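Local structure of Alr3699 protein (Nostoc sp., 4XSR) at residues V123-D128 and L153-S158. The protein is a glycosyltransferase-like protein of the GT-B fold that binds uridine-5'-diphosphate-glucose in the cleft between its two Rossmann-like domains. Sequence-based numbering, arbitrary orientation.
Sequences VYHLHD and LVIANS. With UPG (uridine-5'-diphosphate-glucose), chain J.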
loop_
_atom_site.group_PDB
_atom_site.type_symbol
_atom_site.label_atom_id
_atom_site.label_comp_id
_atom_site.label_asym_id
_atom_site.label_seq_id
_atom_site.Cartn_x
_atom_site.Cartn_y
_atom_site.Cartn_z
ATOM N N VAL B 123 -12.342 -13.277 -1.734
ATOM C CA VAL B 123 -13.626 -13.152 -1.049
ATOM C C VAL B 123 -13.505 -12.183 0.098
ATOM O O VAL B 123 -12.538 -12.198 0.825
ATOM C CB VAL B 123 -14.110 -14.521 -0.514
ATOM C CG1 VAL B 123 -15.335 -14.352 0.360
ATOM C CG2 VAL B 123 -14.430 -15.481 -1.665
ATOM N N TYR B 124 -14.509 -11.346 0.268
ATOM C CA TYR B 124 -14.577 -10.432 1.385
ATOM C C TYR B 124 -15.758 -10.840 2.295
ATOM O O TYR B 124 -16.901 -10.882 1.850
ATOM C CB TYR B 124 -14.830 -9.019 0.858
ATOM C CG TYR B 124 -14.949 -7.910 1.908
ATOM C CD1 TYR B 124 -14.165 -7.891 3.070
ATOM C CD2 TYR B 124 -15.788 -6.847 1.692
ATOM C CE1 TYR B 124 -14.279 -6.841 4.001
ATOM C CE2 TYR B 124 -15.909 -5.812 2.609
ATOM C CZ TYR B 124 -15.157 -5.809 3.744
ATOM O OH TYR B 124 -15.283 -4.742 4.580
ATOM N N HIS B 125 -15.472 -11.121 3.568
ATOM C CA HIS B 125 -16.497 -11.467 4.531
ATOM C C HIS B 125 -16.683 -10.240 5.364
ATOM O O HIS B 125 -15.772 -9.809 6.064
ATOM C CB HIS B 125 -16.105 -12.651 5.382
ATOM C CG HIS B 125 -17.266 -13.289 6.092
ATOM N ND1 HIS B 125 -17.519 -14.649 6.041
ATOM C CD2 HIS B 125 -18.259 -12.743 6.839
ATOM C CE1 HIS B 125 -18.615 -14.909 6.734
ATOM N NE2 HIS B 125 -19.081 -13.772 7.231
ATOM N N LEU B 126 -17.889 -9.681 5.272
ATOM C CA LEU B 126 -18.187 -8.375 5.750
ATOM C C LEU B 126 -18.930 -8.530 7.074
ATOM O O LEU B 126 -20.070 -9.013 7.106
ATOM C CB LEU B 126 -19.026 -7.690 4.707
ATOM C CG LEU B 126 -19.580 -6.337 5.050
ATOM C CD1 LEU B 126 -18.499 -5.344 5.420
ATOM C CD2 LEU B 126 -20.397 -5.829 3.870
ATOM N N HIS B 127 -18.239 -8.179 8.160
ATOM C CA HIS B 127 -18.762 -8.277 9.520
ATOM C C HIS B 127 -19.153 -6.919 10.031
ATOM O O HIS B 127 -19.618 -6.799 11.141
ATOM C CB HIS B 127 -17.702 -8.872 10.471
ATOM C CG HIS B 127 -17.331 -10.285 10.156
ATOM N ND1 HIS B 127 -18.113 -11.361 10.527
ATOM C CD2 HIS B 127 -16.255 -10.806 9.528
ATOM C CE1 HIS B 127 -17.540 -12.485 10.131
ATOM N NE2 HIS B 127 -16.413 -12.173 9.514
ATOM N N ASP B 128 -18.926 -5.882 9.237
ATOM C CA ASP B 128 -19.234 -4.520 9.638
ATOM C C ASP B 128 -20.443 -3.942 8.907
ATOM O O ASP B 128 -20.868 -4.425 7.852
ATOM C CB ASP B 128 -18.037 -3.609 9.360
ATOM C CG ASP B 128 -16.764 -4.037 10.091
ATOM O OD1 ASP B 128 -16.855 -4.384 11.300
ATOM O OD2 ASP B 128 -15.668 -3.991 9.447
ATOM N N LEU B 153 -16.810 -11.993 -4.494
ATOM C CA LEU B 153 -17.952 -12.228 -3.637
ATOM C C LEU B 153 -17.779 -11.491 -2.332
ATOM O O LEU B 153 -16.681 -11.442 -1.776
ATOM C CB LEU B 153 -18.042 -13.714 -3.353
ATOM C CG LEU B 153 -19.056 -14.152 -2.299
ATOM C CD1 LEU B 153 -20.479 -14.210 -2.856
ATOM C CD2 LEU B 153 -18.633 -15.507 -1.759
ATOM N N VAL B 154 -18.872 -10.884 -1.885
ATOM C CA VAL B 154 -18.987 -10.259 -0.575
ATOM C C VAL B 154 -20.029 -11.019 0.275
ATOM O O VAL B 154 -21.238 -10.918 0.026
ATOM C CB VAL B 154 -19.415 -8.804 -0.692
ATOM C CG1 VAL B 154 -19.521 -8.165 0.701
ATOM C CG2 VAL B 154 -18.423 -8.038 -1.573
ATOM N N ILE B 155 -19.552 -11.811 1.238
ATOM C CA ILE B 155 -20.424 -12.533 2.154
ATOM C C ILE B 155 -20.720 -11.568 3.267
ATOM O O ILE B 155 -19.821 -11.174 3.959
ATOM C CB ILE B 155 -19.732 -13.767 2.743
ATOM C CG1 ILE B 155 -19.530 -14.798 1.679
ATOM C CG2 ILE B 155 -20.580 -14.405 3.840
ATOM C CD1 ILE B 155 -18.594 -15.896 2.121
ATOM N N ALA B 156 -21.964 -11.149 3.410
ATOM C CA ALA B 156 -22.342 -10.272 4.523
ATOM C C ALA B 156 -22.967 -11.079 5.692
ATOM O O ALA B 156 -23.620 -12.101 5.456
ATOM C CB ALA B 156 -23.322 -9.230 4.064
ATOM N N ASN B 157 -22.795 -10.587 6.919
ATOM C CA ASN B 157 -23.206 -11.346 8.092
ATOM C C ASN B 157 -24.696 -11.168 8.394
ATOM O O ASN B 157 -25.258 -11.899 9.188
ATOM C CB ASN B 157 -22.331 -11.043 9.317
ATOM C CG ASN B 157 -22.348 -9.588 9.744
ATOM O OD1 ASN B 157 -22.990 -8.737 9.126
ATOM N ND2 ASN B 157 -21.631 -9.295 10.850
ATOM N N SER B 158 -25.331 -10.231 7.698
ATOM C CA SER B 158 -26.681 -9.870 7.979
ATOM C C SER B 158 -27.231 -9.059 6.823
ATOM O O SER B 158 -26.476 -8.511 6.034
ATOM C CB SER B 158 -26.720 -9.034 9.235
ATOM O OG SER B 158 -26.524 -7.666 8.960
HETATM N N1 UPG J . -17.016 -12.883 24.066
HETATM C C2 UPG J . -16.072 -13.663 24.746
HETATM N N3 UPG J . -15.608 -13.231 25.910
HETATM C C4 UPG J . -16.021 -12.089 26.455
HETATM C C5 UPG J . -16.984 -11.307 25.806
HETATM C C6 UPG J . -17.460 -11.730 24.586
HETATM O O2 UPG J . -15.637 -14.755 24.278
HETATM O O4 UPG J . -15.545 -11.725 27.567
HETATM C C1C UPG J . -17.540 -13.314 22.775
HETATM C C2C UPG J . -19.055 -13.477 22.754
HETATM O O2C UPG J . -19.423 -14.780 23.255
HETATM C C3C UPG J . -19.313 -13.240 21.267
HETATM C C4C UPG J . -18.234 -12.229 20.823
HETATM O O4C UPG J . -17.251 -12.269 21.838
HETATM O O3C UPG J . -19.124 -14.475 20.573
HETATM C C5C UPG J . -18.687 -10.772 20.671
HETATM O O5C UPG J . -19.516 -10.775 19.510
HETATM P PA UPG J . -20.092 -9.461 18.830
HETATM O O1A UPG J . -21.136 -9.920 17.863
HETATM O O2A UPG J . -20.328 -8.364 19.805
HETATM O O3A UPG J . -18.760 -9.174 17.889
HETATM P PB UPG J . -18.103 -7.763 17.404
HETATM O O1B UPG J . -16.797 -7.748 18.108
HETATM O O2B UPG J . -18.948 -6.564 17.592
HETATM O O3B UPG J . -17.837 -8.229 15.873
HETATM C "C1'" UPG J . -18.420 -7.888 14.600
HETATM C "C2'" UPG J . -19.755 -7.180 14.572
HETATM C "C3'" UPG J . -20.886 -8.019 15.219
HETATM C "C4'" UPG J . -20.970 -9.382 14.522
HETATM C "C5'" UPG J . -19.574 -9.971 14.418
HETATM C "C6'" UPG J . -19.508 -11.277 13.689
HETATM O "O2'" UPG J . -19.609 -5.847 15.065
HETATM O "O3'" UPG J . -22.129 -7.308 15.068
HETATM O "O4'" UPG J . -21.775 -10.327 15.243
HETATM O "O5'" UPG J . -18.655 -9.073 13.806
HETATM O "O6'" UPG J . -20.150 -11.189 12.435
#
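Ile155 lays its CG2 methyl over one face of the His125 imidazole, 3.7 Å from the ring centroid and 18° off its normal, a CH-pi contact. Beta-branching gives Ile155 a second arm, whose CD1 lies 4.0 Å from Val123 CG1; chi1 of -69° sets CG1 beside the backbone N and leaves CG2 anti to it, over the ring. His125 ND1 is hydrogen-bonded to the Tyr101 hydroxyl. On the opposite face of the sheet, Val154 CG1 lies 4.0 Å from Leu126 CD2 and touches the Tyr124 ring obliquely; Phe165 of helix 159-167 packs against Val154 and Leu126. Between these layers, Tyr124 N to Leu153 O and Leu126 N to Ile155 O are nearly straight parallel-strand bonds.

Beyond the strand ends the contact becomes polar. The Asn157 amide donates through ND2 to O6' of uridine-5'-diphosphate-glucose (2.9 Å, 171°) and weakly to His127 O, while OD1 is hydrogen-bonded to Ser161 OG. His127 uses both imidazole nitrogens: ND1 is hydrogen-bonded to the same O6' (2.8 Å), in the ring plane, and NE2 to Asn103 OD1, together probably fixing the ring's rotation. Adjacent parallel strands of a beta-alpha-beta unit thus place ligand-binding residues at their C-terminal ends, as is characteristic of Rossmann-like GT-B domains.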